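Local coordinates for rhamnosidase B (Bacillus sp., PDB 2OKX), which hydrolyses terminal alpha-L-rhamnose residues from rhamnosides as a glycoside hydrolase of family 78, at residues Ile736-Asp750 with Tyr762-Ala776. Residues are numbered along the deposited sequence; the frame is centred on the assembly and turned at random.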
ATOM      1  N   ILE A 736      -3.605  29.627 -20.755  1.00 39.46           N
ATOM      2  CA  ILE A 736      -3.610  28.248 -21.220  1.00 39.07           C
ATOM      3  C   ILE A 736      -4.209  28.166 -22.622  1.00 39.77           C
ATOM      4  O   ILE A 736      -3.614  27.578 -23.527  1.00 40.26           O
ATOM      5  CB  ILE A 736      -4.416  27.339 -20.262  1.00 38.72           C
ATOM      6  CG1 ILE A 736      -3.722  27.286 -18.898  1.00 39.15           C
ATOM      7  CG2 ILE A 736      -4.544  25.943 -20.850  1.00 37.00           C
ATOM      8  CD1 ILE A 736      -4.481  26.505 -17.842  1.00 39.38           C
ATOM      9  N   ASN A 737      -5.384  28.761 -22.799  1.00 40.61           N
ATOM     10  CA  ASN A 737      -6.056  28.755 -24.095  1.00 41.38           C
ATOM     11  C   ASN A 737      -5.261  29.524 -25.147  1.00 42.01           C
ATOM     12  O   ASN A 737      -5.328  29.218 -26.336  1.00 41.36           O
ATOM     13  CB  ASN A 737      -7.458  29.365 -23.974  1.00 41.03           C
ATOM     14  CG  ASN A 737      -8.481  28.384 -23.424  1.00 39.71           C
ATOM     15  OD1 ASN A 737      -8.711  27.324 -24.005  1.00 39.61           O
ATOM     16  ND2 ASN A 737      -9.105  28.739 -22.307  1.00 37.79           N
ATOM     17  N   ALA A 738      -4.505  30.519 -24.696  1.00 43.50           N
ATOM     18  CA  ALA A 738      -3.705  31.346 -25.593  1.00 44.79           C
ATOM     19  C   ALA A 738      -2.388  30.699 -26.014  1.00 45.58           C
ATOM     20  O   ALA A 738      -1.913  30.919 -27.127  1.00 47.23           O
ATOM     21  CB  ALA A 738      -3.427  32.693 -24.936  1.00 44.13           C
ATOM     22  N   VAL A 739      -1.808  29.892 -25.131  1.00 45.43           N
ATOM     23  CA  VAL A 739      -0.526  29.257 -25.415  1.00 45.23           C
ATOM     24  C   VAL A 739      -0.554  27.759 -25.712  1.00 45.75           C
ATOM     25  O   VAL A 739      -0.090  27.314 -26.763  1.00 45.62           O
ATOM     26  CB  VAL A 739       0.457  29.483 -24.238  1.00 44.98           C
ATOM     27  CG1 VAL A 739       1.828  28.917 -24.583  1.00 44.73           C
ATOM     28  CG2 VAL A 739       0.545  30.968 -23.911  1.00 44.51           C
ATOM     29  N   LEU A 740      -1.098  26.986 -24.778  1.00 46.52           N
ATOM     30  CA  LEU A 740      -1.137  25.532 -24.897  1.00 46.59           C
ATOM     31  C   LEU A 740      -2.065  24.897 -25.930  1.00 47.49           C
ATOM     32  O   LEU A 740      -2.119  23.671 -26.038  1.00 48.26           O
ATOM     33  CB  LEU A 740      -1.415  24.934 -23.518  1.00 45.24           C
ATOM     34  CG  LEU A 740      -0.333  25.303 -22.498  1.00 45.43           C
ATOM     35  CD1 LEU A 740      -0.705  24.785 -21.119  1.00 43.48           C
ATOM     36  CD2 LEU A 740       1.004  24.725 -22.954  1.00 43.20           C
ATOM     37  N   TRP A 741      -2.784  25.709 -26.699  1.00 48.38           N
ATOM     38  CA  TRP A 741      -3.685  25.168 -27.712  1.00 48.59           C
ATOM     39  C   TRP A 741      -3.065  25.171 -29.108  1.00 49.56           C
ATOM     40  O   TRP A 741      -2.379  26.118 -29.491  1.00 50.17           O
ATOM     41  CB  TRP A 741      -5.000  25.957 -27.721  1.00 49.14           C
ATOM     42  CG  TRP A 741      -5.948  25.555 -28.818  1.00 49.77           C
ATOM     43  CD1 TRP A 741      -6.022  26.086 -30.075  1.00 50.18           C
ATOM     44  CD2 TRP A 741      -6.949  24.528 -28.759  1.00 50.67           C
ATOM     45  NE1 TRP A 741      -7.006  25.458 -30.801  1.00 49.75           N
ATOM     46  CE2 TRP A 741      -7.591  24.497 -30.018  1.00 50.52           C
ATOM     47  CE3 TRP A 741      -7.365  23.630 -27.764  1.00 50.07           C
ATOM     48  CZ2 TRP A 741      -8.629  23.601 -30.310  1.00 49.83           C
ATOM     49  CZ3 TRP A 741      -8.397  22.740 -28.055  1.00 49.42           C
ATOM     50  CH2 TRP A 741      -9.016  22.735 -29.319  1.00 49.70           C
ATOM     51  N   ASP A 742      -3.303  24.098 -29.858  1.00 50.12           N
ATOM     52  CA  ASP A 742      -2.785  23.972 -31.219  1.00 51.30           C
ATOM     53  C   ASP A 742      -3.948  24.035 -32.205  1.00 52.87           C
ATOM     54  O   ASP A 742      -4.847  23.195 -32.169  1.00 51.96           O
ATOM     55  CB  ASP A 742      -2.047  22.644 -31.394  1.00 50.04           C
ATOM     56  CG  ASP A 742      -1.321  22.552 -32.726  1.00 49.46           C
ATOM     57  OD1 ASP A 742      -0.335  23.293 -32.915  1.00 48.50           O
ATOM     58  OD2 ASP A 742      -1.736  21.746 -33.587  1.00 49.74           O
ATOM     59  N   GLU A 743      -3.923  25.028 -33.089  1.00 54.58           N
ATOM     60  CA  GLU A 743      -4.985  25.199 -34.076  1.00 55.85           C
ATOM     61  C   GLU A 743      -5.069  24.067 -35.093  1.00 56.08           C
ATOM     62  O   GLU A 743      -6.157  23.573 -35.384  1.00 55.82           O
ATOM     63  CB  GLU A 743      -4.812  26.531 -34.810  1.00 57.34           C
ATOM     64  CG  GLU A 743      -5.009  27.752 -33.924  1.00 60.06           C
ATOM     65  CD  GLU A 743      -6.421  27.858 -33.375  1.00 61.59           C
ATOM     66  OE1 GLU A 743      -6.674  28.776 -32.565  1.00 62.57           O
ATOM     67  OE2 GLU A 743      -7.280  27.030 -33.753  1.00 62.57           O
ATOM     68  N   GLU A 744      -3.926  23.659 -35.632  1.00 56.76           N
ATOM     69  CA  GLU A 744      -3.897  22.587 -36.623  1.00 58.07           C
ATOM     70  C   GLU A 744      -4.457  21.271 -36.083  1.00 57.07           C
ATOM     71  O   GLU A 744      -5.226  20.593 -36.762  1.00 57.03           O
ATOM     72  CB  GLU A 744      -2.468  22.363 -37.129  1.00 59.74           C
ATOM     73  CG  GLU A 744      -2.345  21.223 -38.133  1.00 63.70           C
ATOM     74  CD  GLU A 744      -0.919  20.995 -38.603  1.00 66.25           C
ATOM     75  OE1 GLU A 744      -0.345  21.905 -39.240  1.00 67.80           O
ATOM     76  OE2 GLU A 744      -0.372  19.903 -38.333  1.00 67.01           O
ATOM     77  N   LYS A 745      -4.067  20.915 -34.862  1.00 56.47           N
ATOM     78  CA  LYS A 745      -4.530  19.678 -34.238  1.00 54.90           C
ATOM     79  C   LYS A 745      -5.863  19.847 -33.515  1.00 52.91           C
ATOM     80  O   LYS A 745      -6.546  18.867 -33.223  1.00 52.49           O
ATOM     81  CB  LYS A 745      -3.484  19.167 -33.243  1.00 55.70           C
ATOM     82  CG  LYS A 745      -2.707  17.945 -33.709  1.00 58.01           C
ATOM     83  CD  LYS A 745      -1.895  18.227 -34.960  1.00 59.76           C
ATOM     84  CE  LYS A 745      -1.033  17.028 -35.330  1.00 60.53           C
ATOM     85  NZ  LYS A 745      -1.848  15.794 -35.529  1.00 60.75           N
ATOM     86  N   ARG A 746      -6.228  21.093 -33.234  1.00 51.04           N
ATOM     87  CA  ARG A 746      -7.466  21.392 -32.522  1.00 49.99           C
ATOM     88  C   ARG A 746      -7.520  20.576 -31.231  1.00 48.36           C
ATOM     89  O   ARG A 746      -8.422  19.764 -31.025  1.00 47.30           O
ATOM     90  CB  ARG A 746      -8.683  21.074 -33.398  0.51 50.12           C
ATOM     91  CG  ARG A 746      -8.683  21.799 -34.736  0.51 51.17           C
ATOM     92  CD  ARG A 746     -10.073  22.288 -35.106  0.51 51.53           C
ATOM     93  NE  ARG A 746     -11.047  21.205 -35.182  0.51 52.26           N
ATOM     94  CZ  ARG A 746     -12.345  21.387 -35.404  0.51 52.16           C
ATOM     95  NH1 ARG A 746     -13.164  20.345 -35.458  0.51 52.38           N
ATOM     96  NH2 ARG A 746     -12.825  22.611 -35.569  0.51 52.66           N
ATOM     97  N   ALA A 747      -6.532  20.806 -30.371  1.00 46.31           N
ATOM     98  CA  ALA A 747      -6.417  20.117 -29.090  1.00 44.40           C
ATOM     99  C   ALA A 747      -5.256  20.729 -28.320  1.00 43.40           C
ATOM    100  O   ALA A 747      -4.385  21.371 -28.910  1.00 43.95           O
ATOM    101  CB  ALA A 747      -6.164  18.632 -29.316  1.00 44.31           C
ATOM    102  N   TYR A 748      -5.244  20.539 -27.005  1.00 41.55           N
ATOM    103  CA  TYR A 748      -4.170  21.080 -26.183  1.00 39.91           C
ATOM    104  C   TYR A 748      -2.952  20.170 -26.234  1.00 39.85           C
ATOM    105  O   TYR A 748      -3.083  18.943 -26.256  1.00 39.43           O
ATOM    106  CB  TYR A 748      -4.619  21.235 -24.728  1.00 39.87           C
ATOM    107  CG  TYR A 748      -5.819  22.129 -24.543  1.00 39.94           C
ATOM    108  CD1 TYR A 748      -7.111  21.655 -24.773  1.00 39.69           C
ATOM    109  CD2 TYR A 748      -5.664  23.453 -24.136  1.00 40.05           C
ATOM    110  CE1 TYR A 748      -8.219  22.479 -24.599  1.00 40.24           C
ATOM    111  CE2 TYR A 748      -6.764  24.286 -23.961  1.00 40.20           C
ATOM    112  CZ  TYR A 748      -8.037  23.793 -24.193  1.00 40.76           C
ATOM    113  OH  TYR A 748      -9.127  24.615 -24.015  1.00 42.09           O
ATOM    114  N   ILE A 749      -1.768  20.777 -26.257  1.00 38.44           N
ATOM    115  CA  ILE A 749      -0.522  20.021 -26.294  1.00 36.83           C
ATOM    116  C   ILE A 749      -0.219  19.511 -24.889  1.00 34.89           C
ATOM    117  O   ILE A 749      -0.597  20.141 -23.902  1.00 33.25           O
ATOM    118  CB  ILE A 749       0.653  20.901 -26.773  1.00 36.75           C
ATOM    119  CG1 ILE A 749       0.893  22.040 -25.782  1.00 37.82           C
ATOM    120  CG2 ILE A 749       0.349  21.458 -28.157  1.00 38.44           C
ATOM    121  CD1 ILE A 749       2.097  22.908 -26.120  1.00 39.08           C
ATOM    122  N   ASP A 750       0.459  18.373 -24.797  1.00 34.42           N
ATOM    123  CA  ASP A 750       0.789  17.805 -23.499  1.00 33.45           C
ATOM    124  C   ASP A 750       1.643  18.718 -22.635  1.00 33.96           C
ATOM    125  O   ASP A 750       1.437  18.795 -21.422  1.00 32.32           O
ATOM    126  CB  ASP A 750       1.493  16.457 -23.665  1.00 33.61           C
ATOM    127  CG  ASP A 750       0.526  15.291 -23.651  1.00 34.23           C
ATOM    128  OD1 ASP A 750      -0.698  15.529 -23.551  1.00 32.75           O
ATOM    129  OD2 ASP A 750       0.990  14.135 -23.737  1.00 36.42           O
ATOM    130  N   TYR A 762       0.080  14.341 -28.303  1.00 39.45           N
ATOM    131  CA  TYR A 762      -1.306  14.629 -27.949  1.00 38.53           C
ATOM    132  C   TYR A 762      -1.935  13.420 -27.267  1.00 37.17           C
ATOM    133  O   TYR A 762      -1.831  12.291 -27.755  1.00 36.74           O
ATOM    134  CB  TYR A 762      -2.094  15.000 -29.202  1.00 39.59           C
ATOM    135  CG  TYR A 762      -1.606  16.280 -29.837  1.00 41.71           C
ATOM    136  CD1 TYR A 762      -2.008  17.521 -29.346  1.00 41.84           C
ATOM    137  CD2 TYR A 762      -0.696  16.252 -30.894  1.00 42.72           C
ATOM    138  CE1 TYR A 762      -1.518  18.705 -29.889  1.00 43.26           C
ATOM    139  CE2 TYR A 762      -0.195  17.432 -31.446  1.00 44.31           C
ATOM    140  CZ  TYR A 762      -0.610  18.653 -30.938  1.00 44.40           C
ATOM    141  OH  TYR A 762      -0.111  19.820 -31.471  1.00 45.59           O
ATOM    142  N   SER A 763      -2.592  13.661 -26.138  1.00 35.40           N
ATOM    143  CA  SER A 763      -3.214  12.580 -25.385  1.00 33.36           C
ATOM    144  C   SER A 763      -4.672  12.852 -25.048  1.00 32.05           C
ATOM    145  O   SER A 763      -5.106  14.000 -24.972  1.00 32.03           O
ATOM    146  CB  SER A 763      -2.441  12.351 -24.086  1.00 32.40           C
ATOM    147  OG  SER A 763      -2.511  13.502 -23.261  1.00 32.18           O
ATOM    148  N   MET A 764      -5.429  11.780 -24.852  1.00 32.16           N
ATOM    149  CA  MET A 764      -6.833  11.902 -24.484  1.00 31.41           C
ATOM    150  C   MET A 764      -6.902  12.533 -23.102  1.00 30.59           C
ATOM    151  O   MET A 764      -7.796  13.330 -22.813  1.00 30.29           O
ATOM    152  CB  MET A 764      -7.494  10.528 -24.442  1.00 31.46           C
ATOM    153  CG  MET A 764      -7.927  10.008 -25.795  1.00 35.00           C
ATOM    154  SD  MET A 764      -9.138  11.127 -26.523  1.00 36.80           S
ATOM    155  CE  MET A 764     -10.483  10.979 -25.343  1.00 36.76           C
ATOM    156  N   GLN A 765      -5.940  12.168 -22.257  1.00 28.07           N
ATOM    157  CA  GLN A 765      -5.868  12.662 -20.888  1.00 28.17           C
ATOM    158  C   GLN A 765      -5.942  14.183 -20.779  1.00 28.32           C
ATOM    159  O   GLN A 765      -6.784  14.727 -20.063  1.00 28.51           O
ATOM    160  CB  GLN A 765      -4.580  12.167 -20.213  1.00 28.41           C
ATOM    161  CG  GLN A 765      -4.538  10.666 -19.886  1.00 28.07           C
ATOM    162  CD  GLN A 765      -4.055   9.795 -21.036  1.00 29.44           C
ATOM    163  OE1 GLN A 765      -3.709   8.628 -20.837  1.00 32.10           O
ATOM    164  NE2 GLN A 765      -4.033  10.350 -22.241  1.00 27.91           N
ATOM    165  N   THR A 766      -5.051  14.871 -21.482  1.00 28.04           N
ATOM    166  CA  THR A 766      -5.026  16.325 -21.432  1.00 27.75           C
ATOM    167  C   THR A 766      -6.338  16.944 -21.892  1.00 27.47           C
ATOM    168  O   THR A 766      -6.797  17.928 -21.316  1.00 26.45           O
ATOM    169  CB  THR A 766      -3.871  16.881 -22.283  1.00 29.36           C
ATOM    170  OG1 THR A 766      -2.628  16.395 -21.759  1.00 29.45           O
ATOM    171  CG2 THR A 766      -3.868  18.409 -22.249  1.00 27.13           C
ATOM    172  N   GLN A 767      -6.940  16.362 -22.924  1.00 29.43           N
ATOM    173  CA  GLN A 767      -8.201  16.869 -23.452  1.00 31.56           C
ATOM    174  C   GLN A 767      -9.322  16.673 -22.430  1.00 31.51           C
ATOM    175  O   GLN A 767     -10.125  17.578 -22.193  1.00 31.69           O
ATOM    176  CB  GLN A 767      -8.565  16.148 -24.753  1.00 33.45           C
ATOM    177  CG  GLN A 767      -7.428  16.017 -25.760  1.00 34.47           C
ATOM    178  CD  GLN A 767      -6.621  17.294 -25.920  1.00 37.46           C
ATOM    179  OE1 GLN A 767      -7.178  18.381 -26.085  1.00 36.10           O
ATOM    180  NE2 GLN A 767      -5.297  17.164 -25.883  1.00 34.21           N
ATOM    181  N   VAL A 768      -9.374  15.484 -21.830  1.00 29.11           N
ATOM    182  CA  VAL A 768     -10.394  15.186 -20.832  1.00 27.34           C
ATOM    183  C   VAL A 768     -10.293  16.166 -19.667  1.00 26.05           C
ATOM    184  O   VAL A 768     -11.301  16.693 -19.199  1.00 26.68           O
ATOM    185  CB  VAL A 768     -10.251  13.739 -20.289  1.00 26.47           C
ATOM    186  CG1 VAL A 768     -11.174  13.531 -19.097  1.00 26.81           C
ATOM    187  CG2 VAL A 768     -10.587  12.739 -21.382  1.00 26.67           C
ATOM    188  N   VAL A 769      -9.073  16.412 -19.202  1.00 24.39           N
ATOM    189  CA  VAL A 769      -8.868  17.330 -18.088  1.00 24.77           C
ATOM    190  C   VAL A 769      -9.291  18.752 -18.449  1.00 26.06           C
ATOM    191  O   VAL A 769      -9.863  19.461 -17.624  1.00 26.81           O
ATOM    192  CB  VAL A 769      -7.388  17.337 -17.628  1.00 24.94           C
ATOM    193  CG1 VAL A 769      -7.190  18.358 -16.522  1.00 21.87           C
ATOM    194  CG2 VAL A 769      -6.992  15.950 -17.134  1.00 23.30           C
ATOM    195  N   ALA A 770      -9.007  19.171 -19.677  1.00 27.36           N
ATOM    196  CA  ALA A 770      -9.381  20.511 -20.117  1.00 29.78           C
ATOM    197  C   ALA A 770     -10.905  20.642 -20.083  1.00 30.11           C
ATOM    198  O   ALA A 770     -11.448  21.685 -19.713  1.00 30.59           O
ATOM    199  CB  ALA A 770      -8.861  20.765 -21.528  1.00 27.43           C
ATOM    200  N   TYR A 771     -11.584  19.566 -20.462  1.00 30.95           N
ATOM    201  CA  TYR A 771     -13.040  19.538 -20.480  1.00 32.10           C
ATOM    202  C   TYR A 771     -13.620  19.628 -19.067  1.00 32.49           C
ATOM    203  O   TYR A 771     -14.525  20.424 -18.809  1.00 31.18           O
ATOM    204  CB  TYR A 771     -13.519  18.248 -21.145  1.00 32.92           C
ATOM    205  CG  TYR A 771     -15.012  18.184 -21.376  1.00 33.81           C
ATOM    206  CD1 TYR A 771     -15.611  18.915 -22.403  1.00 34.36           C
ATOM    207  CD2 TYR A 771     -15.825  17.389 -20.573  1.00 32.29           C
ATOM    208  CE1 TYR A 771     -16.988  18.853 -22.624  1.00 34.39           C
ATOM    209  CE2 TYR A 771     -17.198  17.319 -20.784  1.00 34.00           C
ATOM    210  CZ  TYR A 771     -17.774  18.053 -21.810  1.00 33.89           C
ATOM    211  OH  TYR A 771     -19.131  17.988 -22.013  1.00 33.61           O
ATOM    212  N   LEU A 772     -13.094  18.812 -18.158  1.00 31.19           N
ATOM    213  CA  LEU A 772     -13.563  18.789 -16.774  1.00 31.05           C
ATOM    214  C   LEU A 772     -13.270  20.058 -15.992  1.00 31.60           C
ATOM    215  O   LEU A 772     -14.042  20.442 -15.117  1.00 31.75           O
ATOM    216  CB  LEU A 772     -12.942  17.613 -16.015  1.00 31.07           C
ATOM    217  CG  LEU A 772     -13.470  16.207 -16.285  1.00 31.03           C
ATOM    218  CD1 LEU A 772     -12.633  15.198 -15.512  1.00 33.01           C
ATOM    219  CD2 LEU A 772     -14.924  16.121 -15.866  1.00 31.35           C
ATOM    220  N   CYS A 773     -12.147  20.699 -16.290  1.00 31.74           N
ATOM    221  CA  CYS A 773     -11.772  21.910 -15.577  1.00 33.87           C
ATOM    222  C   CYS A 773     -12.483  23.161 -16.085  1.00 34.67           C
ATOM    223  O   CYS A 773     -12.351  24.233 -15.503  1.00 34.31           O
ATOM    224  CB  CYS A 773     -10.253  22.092 -15.637  1.00 35.15           C
ATOM    225  SG  CYS A 773      -9.355  20.811 -14.714  1.00 36.29           S
ATOM    226  N   GLY A 774     -13.243  23.014 -17.165  1.00 36.92           N
ATOM    227  CA  GLY A 774     -13.974  24.145 -17.713  1.00 40.35           C
ATOM    228  C   GLY A 774     -13.094  25.166 -18.407  1.00 42.98           C
ATOM    229  O   GLY A 774     -13.465  26.334 -18.530  1.00 43.04           O
ATOM    230  N   VAL A 775     -11.923  24.728 -18.854  1.00 44.63           N
ATOM    231  CA  VAL A 775     -10.994  25.610 -19.548  1.00 45.84           C
ATOM    232  C   VAL A 775     -11.367  25.643 -21.022  1.00 47.64           C
ATOM    233  O   VAL A 775     -11.208  26.662 -21.693  1.00 47.54           O
ATOM    234  CB  VAL A 775      -9.536  25.115 -19.397  1.00 45.83           C
ATOM    235  CG1 VAL A 775      -8.616  25.896 -20.322  1.00 45.49           C
ATOM    236  CG2 VAL A 775      -9.085  25.282 -17.954  1.00 43.99           C
ATOM    237  N   ALA A 776     -11.868  24.517 -21.517  1.00 49.07           N
ATOM    238  CA  ALA A 776     -12.279  24.410 -22.909  1.00 51.85           C
ATOM    239  C   ALA A 776     -13.741  24.823 -23.025  1.00 53.97           C
ATOM    240  O   ALA A 776     -14.638  24.085 -22.620  1.00 54.81           O
ATOM    241  CB  ALA A 776     -12.095  22.979 -23.401  1.00 50.91           C
TER
HETATM  242  O   HOH W   1      -2.370  16.603 -25.164  1.00 36.82           O
HETATM  243  O   HOH W   2      -0.575  17.447 -19.988  1.00 28.05           O
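One amide, that of Gln767, pairs with both the N-H and the C=O of Tyr748, on the edge of the strand that faces the helix. Its OE1 accepts from Tyr748 N at 3.0 Å, and its NE2 donates to Tyr748 O at 2.9 Å, each bond lying in the carbonyl plane of its acceptor, on a lone pair. NE2 also donates to Ser763 O, so three bonds fix the rotation of the amide. A leucine in its place would probably leave the N-H and C=O of Tyr748 without these mates, and the strand edge tied to the helix mainly through Asp750 and the packing of the Tyr748 ring. Asp750 OD1 takes two hydroxyls, Ser763 OG at 2.7 Å on its syn lone pair and Thr766 OG1 at 2.8 Å from above the carboxylate plane. Water 1 donates to the same oxygen and to Tyr748 O; Asp750 OD2 turns to Asp688 N. Ser763, the N-cap of helix 764-772, thus ties the helix start to this carboxylate. Within the six-hairpin glycosidase domain, the contact sets a small antiparallel hairpin, strands 741-742 and 747-752 with a G1 beta bulge at Arg746 and Ala747, against the helix that follows it. At the far end of that helix, past the Schellman turn at Gly774, Asn737 ND2 donates to Val775 O at 3.0 Å (162°), while its OD1 accepts from Tyr748 OH. Between these two ends, with CG beside its backbone N (chi1 -59°), Tyr748 carries its ring roughly along the helix: CE1 meets Ala770 CB at 3.6 Å, Gln767 OE1 lies at the ring edge, and Trp741 CE3 sits over the centre of one face. Beside the helix start, the Tyr762 ring receives Lys745 CG over one face, 3.7 Å from its centroid, a CH-pi contact, while Ile749 CG2 approaches its CE1 obliquely at 3.8 Å.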